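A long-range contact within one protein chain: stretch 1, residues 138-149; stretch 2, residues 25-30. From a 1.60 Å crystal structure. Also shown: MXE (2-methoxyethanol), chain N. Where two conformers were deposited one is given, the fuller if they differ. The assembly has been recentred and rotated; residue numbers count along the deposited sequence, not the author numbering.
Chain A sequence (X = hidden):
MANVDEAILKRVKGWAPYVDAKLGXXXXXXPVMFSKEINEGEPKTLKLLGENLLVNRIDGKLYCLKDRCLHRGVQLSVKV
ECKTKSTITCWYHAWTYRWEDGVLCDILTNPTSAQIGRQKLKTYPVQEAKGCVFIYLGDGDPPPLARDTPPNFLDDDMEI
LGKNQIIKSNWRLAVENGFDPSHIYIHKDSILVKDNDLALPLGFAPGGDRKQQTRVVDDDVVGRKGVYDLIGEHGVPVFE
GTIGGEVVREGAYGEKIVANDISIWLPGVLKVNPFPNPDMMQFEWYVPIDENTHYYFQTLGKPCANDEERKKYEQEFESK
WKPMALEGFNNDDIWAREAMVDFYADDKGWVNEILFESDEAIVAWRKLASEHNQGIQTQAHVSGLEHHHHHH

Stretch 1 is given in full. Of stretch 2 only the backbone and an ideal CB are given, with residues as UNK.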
ATOM      1  N   GLY A 138       6.345  14.143  25.863  1.00 13.72           N
ATOM      2  CA  GLY A 138       7.746  14.257  26.270  1.00 14.32           C
ATOM      3  C   GLY A 138       7.973  13.579  27.583  1.00 15.10           C
ATOM      4  O   GLY A 138       7.043  13.118  28.238  1.00 14.85           O
ATOM      5  N   ASP A 139       9.214  13.668  28.006  1.00 18.03           N
ATOM      6  CA  ASP A 139       9.765  12.901  29.135  1.00 18.65           C
ATOM      7  C   ASP A 139      10.155  13.900  30.219  1.00 20.32           C
ATOM      8  O   ASP A 139      10.463  15.047  29.881  1.00 22.27           O
ATOM      9  CB  ASP A 139      11.007  12.153  28.677  1.00 20.37           C
ATOM     10  CG  ASP A 139      10.698  11.333  27.443  1.00 22.28           C
ATOM     11  OD1 ASP A 139       9.695  10.533  27.521  1.00 20.82           O
ATOM     12  OD2 ASP A 139      11.379  11.595  26.404  1.00 20.45           O
ATOM     13  N   GLY A 140       9.997  13.529  31.466  1.00 22.67           N
ATOM     14  CA  GLY A 140      10.404  14.412  32.571  1.00 25.58           C
ATOM     15  C   GLY A 140       9.373  15.481  32.870  1.00 26.00           C
ATOM     16  O   GLY A 140       8.222  15.415  32.375  1.00 25.92           O
ATOM     17  N   ASP A 141       9.749  16.435  33.716  1.00 27.27           N
ATOM     18  CA  ASP A 141       8.859  17.493  34.240  0.50 28.51           C
ATOM     19  C   ASP A 141       8.494  18.408  33.076  1.00 24.15           C
ATOM     20  O   ASP A 141       9.395  18.959  32.429  1.00 24.01           O
ATOM     21  CB  ASP A 141       9.585  18.234  35.371  0.50 31.76           C
ATOM     22  CG  ASP A 141      10.213  17.300  36.398  0.50 34.15           C
ATOM     23  OD1 ASP A 141       9.670  16.207  36.596  0.50 37.96           O
ATOM     24  OD2 ASP A 141      11.253  17.664  36.973  0.50 37.24           O
ATOM     25  N   PRO A 142       7.209  18.636  32.777  1.00 23.81           N
ATOM     26  CA  PRO A 142       6.876  19.516  31.676  1.00 22.27           C
ATOM     27  C   PRO A 142       7.121  20.978  32.044  1.00 21.94           C
ATOM     28  O   PRO A 142       7.049  21.348  33.241  1.00 17.57           O
ATOM     29  CB  PRO A 142       5.366  19.326  31.471  1.00 20.78           C
ATOM     30  CG  PRO A 142       4.866  18.780  32.773  1.00 22.78           C
ATOM     31  CD  PRO A 142       6.030  18.037  33.393  1.00 22.96           C
ATOM     32  N   PRO A 143       7.351  21.825  31.025  1.00 19.81           N
ATOM     33  CA  PRO A 143       7.377  23.270  31.185  1.00 18.85           C
ATOM     34  C   PRO A 143       5.963  23.795  31.363  1.00 19.45           C
ATOM     35  O   PRO A 143       4.973  23.073  31.139  1.00 18.01           O
ATOM     36  CB  PRO A 143       7.886  23.801  29.839  1.00 21.57           C
ATOM     37  CG  PRO A 143       7.316  22.785  28.866  1.00 20.71           C
ATOM     38  CD  PRO A 143       7.409  21.460  29.590  1.00 20.65           C
ATOM     39  N   PRO A 144       5.801  25.083  31.720  1.00 21.02           N
ATOM     40  CA  PRO A 144       4.482  25.702  31.677  1.00 19.83           C
ATOM     41  C   PRO A 144       3.902  25.546  30.257  1.00 16.38           C
ATOM     42  O   PRO A 144       4.655  25.689  29.299  1.00 16.69           O
ATOM     43  CB  PRO A 144       4.684  27.187  31.991  1.00 21.17           C
ATOM     44  CG  PRO A 144       6.210  27.365  32.131  1.00 25.64           C
ATOM     45  CD  PRO A 144       6.874  26.004  32.142  1.00 23.80           C
ATOM     46  N   LEU A 145       2.599  25.384  30.185  1.00 17.85           N
ATOM     47  CA  LEU A 145       1.868  25.358  28.899  1.00 16.49           C
ATOM     48  C   LEU A 145       2.100  26.658  28.144  1.00 17.05           C
ATOM     49  O   LEU A 145       2.257  26.607  26.895  1.00 17.63           O
ATOM     50  CB  LEU A 145       0.386  25.141  29.192  1.00 16.04           C
ATOM     51  CG  LEU A 145      -0.508  25.208  27.961  1.00 16.42           C
ATOM     52  CD1 LEU A 145      -0.149  24.121  26.945  1.00 17.84           C
ATOM     53  CD2 LEU A 145      -1.946  25.098  28.335  1.00 17.98           C
ATOM     54  N   ALA A 146       2.178  27.822  28.799  1.00 15.07           N
ATOM     55  CA  ALA A 146       2.449  29.106  28.114  1.00 15.91           C
ATOM     56  C   ALA A 146       3.660  29.043  27.182  1.00 15.22           C
ATOM     57  O   ALA A 146       3.667  29.804  26.221  1.00 16.45           O
ATOM     58  CB  ALA A 146       2.665  30.212  29.127  1.00 16.64           C
ATOM     59  N   ARG A 147       4.708  28.262  27.475  1.00 14.68           N
ATOM     60  CA  ARG A 147       5.909  28.173  26.627  1.00 15.49           C
ATOM     61  C   ARG A 147       5.515  27.795  25.188  1.00 13.69           C
ATOM     62  O   ARG A 147       6.189  28.267  24.251  1.00 15.63           O
ATOM     63  CB  ARG A 147       6.905  27.158  27.146  1.00 15.16           C
ATOM     64  CG  ARG A 147       8.268  27.309  26.493  1.00 16.31           C
ATOM     65  CD  ARG A 147       9.112  26.096  26.579  1.00 16.97           C
ATOM     66  NE  ARG A 147       8.500  24.928  25.912  1.00 15.44           N
ATOM     67  CZ  ARG A 147       8.958  23.693  26.038  1.00 15.39           C
ATOM     68  NH1 ARG A 147      10.110  23.468  26.679  1.00 16.94           N
ATOM     69  NH2 ARG A 147       8.342  22.670  25.468  1.00 14.01           N
ATOM     70  N   ASP A 148       4.491  26.942  25.061  1.00 13.72           N
ATOM     71  CA  ASP A 148       4.152  26.273  23.777  1.00 11.42           C
ATOM     72  C   ASP A 148       2.819  26.800  23.283  1.00 14.34           C
ATOM     73  O   ASP A 148       2.191  26.114  22.461  1.00 14.51           O
ATOM     74  CB  ASP A 148       4.119  24.757  23.949  1.00 11.83           C
ATOM     75  CG  ASP A 148       5.496  24.130  24.113  1.00 12.07           C
ATOM     76  OD1 ASP A 148       6.485  24.767  23.734  1.00 13.73           O
ATOM     77  OD2 ASP A 148       5.563  23.010  24.698  1.00 11.79           O
ATOM     78  N   THR A 149       2.442  28.016  23.652  1.00 14.28           N
ATOM     79  CA  THR A 149       1.174  28.631  23.207  1.00 14.98           C
ATOM     80  C   THR A 149       1.511  30.037  22.785  1.00 15.64           C
ATOM     81  O   THR A 149       2.465  30.639  23.292  1.00 17.60           O
ATOM     82  CB  THR A 149       0.063  28.616  24.262  1.00 17.97           C
ATOM     83  OG1 THR A 149       0.527  29.266  25.448  1.00 21.07           O
ATOM     84  CG2 THR A 149      -0.380  27.233  24.653  1.00 18.27           C
ATOM     85  N   UNK A  25       8.261  17.399  16.946  1.00 12.13           N
ATOM     86  CA  UNK A  25       9.220  17.683  18.035  1.00 11.43           C
ATOM     87  C   UNK A  25       8.687  17.087  19.321  1.00 11.44           C
ATOM     88  O   UNK A  25       7.592  17.453  19.808  1.00 12.54           O
ATOM     89  CB  UNK A  25       9.456  19.186  18.199  1.00 11.43           C
ATOM     90  N   UNK A  26       9.502  16.245  19.939  1.00 11.69           N
ATOM     91  CA  UNK A  26       9.230  15.686  21.260  1.00 11.73           C
ATOM     92  C   UNK A  26       9.468  16.771  22.321  1.00 12.07           C
ATOM     93  O   UNK A  26      10.171  17.735  22.031  1.00 12.30           O
ATOM     94  CB  UNK A  26      10.106  14.460  21.525  1.00 11.73           C
ATOM     95  N   UNK A  27       8.875  16.596  23.495  1.00 11.62           N
ATOM     96  CA  UNK A  27       9.063  17.462  24.677  1.00 11.85           C
ATOM     97  C   UNK A  27       8.401  18.826  24.451  1.00 11.68           C
ATOM     98  O   UNK A  27       8.930  19.851  24.898  1.00 12.04           O
ATOM     99  CB  UNK A  27      10.551  17.644  24.981  1.00 11.85           C
ATOM    100  N   UNK A  28       7.209  18.860  23.817  1.00 10.34           N
ATOM    101  CA  UNK A  28       6.330  20.028  23.759  1.00 10.21           C
ATOM    102  C   UNK A  28       4.898  19.584  24.062  1.00 10.30           C
ATOM    103  O   UNK A  28       4.590  18.400  23.943  1.00 11.06           O
ATOM    104  CB  UNK A  28       6.412  20.712  22.393  1.00 10.21           C
ATOM    105  N   UNK A  29       4.102  20.548  24.443  1.00 10.72           N
ATOM    106  CA  UNK A  29       2.651  20.459  24.588  1.00 10.93           C
ATOM    107  C   UNK A  29       2.005  20.536  23.208  1.00 10.99           C
ATOM    108  O   UNK A  29       2.386  21.412  22.441  1.00 11.04           O
ATOM    109  CB  UNK A  29       2.121  21.568  25.499  1.00 10.93           C
ATOM    110  N   UNK A  30       0.993  19.690  23.013  1.00 11.58           N
ATOM    111  CA  UNK A  30       0.151  19.727  21.800  1.00 10.61           C
ATOM    112  C   UNK A  30      -1.327  19.601  22.150  1.00  9.80           C
ATOM    113  O   UNK A  30      -1.692  18.725  22.920  1.00 11.46           O
ATOM    114  CB  UNK A  30       0.550  18.608  20.836  1.00 10.61           C
TER
HETATM  115  O1  MXE N 411       1.396  28.306  31.514  1.00 25.27           O
HETATM  116  C1  MXE N 411       0.789  27.873  32.718  1.00 36.30           C
HETATM  117  C2  MXE N 411       1.502  26.711  33.385  1.00 37.43           C
HETATM  118  O2  MXE N 411       0.772  25.525  33.080  1.00 33.34           O
HETATM  119  C3  MXE N 411       1.347  24.346  32.643  1.00 26.98           C

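Position 25 has nothing of stretch 1 within 5.5 Å of its ideal CB, so the contact leaves the choice almost free. The deposited residue is Phe25, which takes no part.

At position 26 the CA-to-CB bond points sideways, and the ideal CB is 5.3 Å from Gly138 CA. Farther along lies the carboxylate of Asp139, with both oxygens open to a donor. A long cationic side chain suits: lysine could bring one charge, arginine two parallel N-H groups. Arg26 is deposited, nearly extended (chi1 to chi3 all t). Arg26 NE donates to Asp139 OD2 and Arg26 NH2 to Asp139 OD1, both at 2.9 Å, a two-pronged salt bridge in which Gly138 CA lies over one guanidinium face.

Position 27 has phi/psi of 71/39, a left-handed conformation that favours glycine, asparagine or aspartate. Its CB is 4.6 Å from Gly138 CA, and the backbone N of Asp139 is a donor in reach, so a short acceptor would profit. Asn27 meets both demands: Asp139 N donates to Asn27 OD1 at 3.0 Å, while a water bridges Asn27 ND2 and Asp139 OD2. The fit needs the glycine, since a CB on Gly138 would lie 2.4 Å from Asn27 OD1, a clash. Arg147 NH2 donates to Asn27 O at 2.9 Å.

At position 28 the CB points sideways, 3.4 Å from Asp148 OD2 and 4.1 Å from Arg147 NH2. Asp148 already pairs with Arg147, but its carboxylate can take another donor; a compact polar side chain suits, and a small neutral one could be tolerated. His28, with chi1 m, donates from ND1 to Asp148 OD1 at 3.1 Å, the oxygen lying at the ring edge.

Position 29 points toward stretch 1. Its CB is 3.7 Å from Leu145 CD1, and beyond it the wall of Pro142, Pro143 and Leu145 includes a carbonyl, Pro143 O. Leucine, methionine or phenylalanine could use the apolar surface; a large aromatic with a donor at its edge would also use the carbonyl. Trp29 has the largest area in its stretch covered by stretch 1. Trp29 NE1 donates to Pro143 O at 2.9 Å, Trp29 CZ2 lies 3.6 Å from Pro142 CB, and Leu145 CA sits over the five-membered ring in a CH-pi contact. The backbone is engaged too: Trp29 N donates to Asp148 OD2 at 2.9 Å.

Position 30 points away, so stretch 1 sets no rule. Tyr30 OH instead donates to Phe25 O at 2.6 Å within its own stretch.

Stretch 2, residues 25-30: FRNHWY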
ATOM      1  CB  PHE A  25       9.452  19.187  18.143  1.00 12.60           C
ATOM      2  CG  PHE A  25      10.066  19.756  16.892  1.00 12.15           C
ATOM      3  CD1 PHE A  25      11.273  19.273  16.384  1.00 13.05           C
ATOM      4  CD2 PHE A  25       9.477  20.856  16.289  1.00 12.19           C
ATOM      5  CE1 PHE A  25      11.863  19.887  15.279  1.00 13.23           C
ATOM      6  CE2 PHE A  25      10.095  21.466  15.203  1.00 13.36           C
ATOM      7  CZ  PHE A  25      11.257  20.950  14.666  1.00 13.80           C
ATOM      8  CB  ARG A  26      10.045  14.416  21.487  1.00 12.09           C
ATOM      9  CG  ARG A  26       9.622  13.604  22.701  1.00 12.76           C
ATOM     10  CD  ARG A  26      10.459  12.330  22.783  1.00 12.85           C
ATOM     11  NE  ARG A  26       9.969  11.530  23.876  1.00 13.27           N
ATOM     12  CZ  ARG A  26       8.861  10.782  23.811  1.00 12.38           C
ATOM     13  NH1 ARG A  26       8.265  10.558  22.642  1.00 12.49           N
ATOM     14  NH2 ARG A  26       8.460  10.143  24.894  1.00 14.12           N
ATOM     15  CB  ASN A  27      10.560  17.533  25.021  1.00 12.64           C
ATOM     16  CG  ASN A  27      11.127  16.159  25.251  1.00 12.55           C
ATOM     17  OD1 ASN A  27      10.571  15.409  26.041  1.00 15.31           O
ATOM     18  ND2 ASN A  27      12.188  15.774  24.554  1.00 15.88           N
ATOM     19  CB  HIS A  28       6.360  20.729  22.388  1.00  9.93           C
ATOM     20  CG  HIS A  28       7.666  21.293  21.962  1.00 10.49           C
ATOM     21  ND1 HIS A  28       7.961  22.612  22.131  1.00 11.00           N
ATOM     22  CD2 HIS A  28       8.726  20.725  21.371  1.00 11.82           C
ATOM     23  CE1 HIS A  28       9.198  22.803  21.648  1.00 11.22           C
ATOM     24  NE2 HIS A  28       9.686  21.693  21.157  1.00 11.07           N
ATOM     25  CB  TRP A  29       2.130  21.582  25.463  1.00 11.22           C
ATOM     26  CG  TRP A  29       2.526  21.522  26.900  1.00 12.61           C
ATOM     27  CD1 TRP A  29       3.516  22.241  27.504  1.00 13.82           C
ATOM     28  CD2 TRP A  29       1.876  20.764  27.929  1.00 11.79           C
ATOM     29  NE1 TRP A  29       3.550  21.957  28.839  1.00 14.94           N
ATOM     30  CE2 TRP A  29       2.535  21.104  29.137  1.00 12.87           C
ATOM     31  CE3 TRP A  29       0.811  19.864  27.974  1.00 12.55           C
ATOM     32  CZ2 TRP A  29       2.185  20.523  30.347  1.00 13.86           C
ATOM     33  CZ3 TRP A  29       0.426  19.344  29.175  1.00 12.60           C
ATOM     34  CH2 TRP A  29       1.108  19.665  30.346  1.00 14.07           C
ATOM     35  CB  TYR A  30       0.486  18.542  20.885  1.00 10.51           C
ATOM     36  CG  TYR A  30       1.863  18.630  20.297  1.00 10.98           C
ATOM     37  CD1 TYR A  30       2.107  19.370  19.163  1.00 10.17           C
ATOM     38  CD2 TYR A  30       2.928  18.006  20.892  1.00 10.12           C
ATOM     39  CE1 TYR A  30       3.375  19.432  18.596  1.00 11.26           C
ATOM     40  CE2 TYR A  30       4.207  18.096  20.383  1.00 10.25           C
ATOM     41  CZ  TYR A  30       4.435  18.797  19.213  1.00 10.74           C
ATOM     42  OH  TYR A  30       5.713  18.847  18.745  1.00 11.80           O
TER
HETATM   43  O   HOH W   1      10.731  20.698  27.206  1.00 18.09           O
HETATM   44  O   HOH W   2      13.312  13.155  25.555  1.00 27.22           O
HETATM   45  O   HOH W   3       0.968  23.790  22.105  1.00 11.71           O
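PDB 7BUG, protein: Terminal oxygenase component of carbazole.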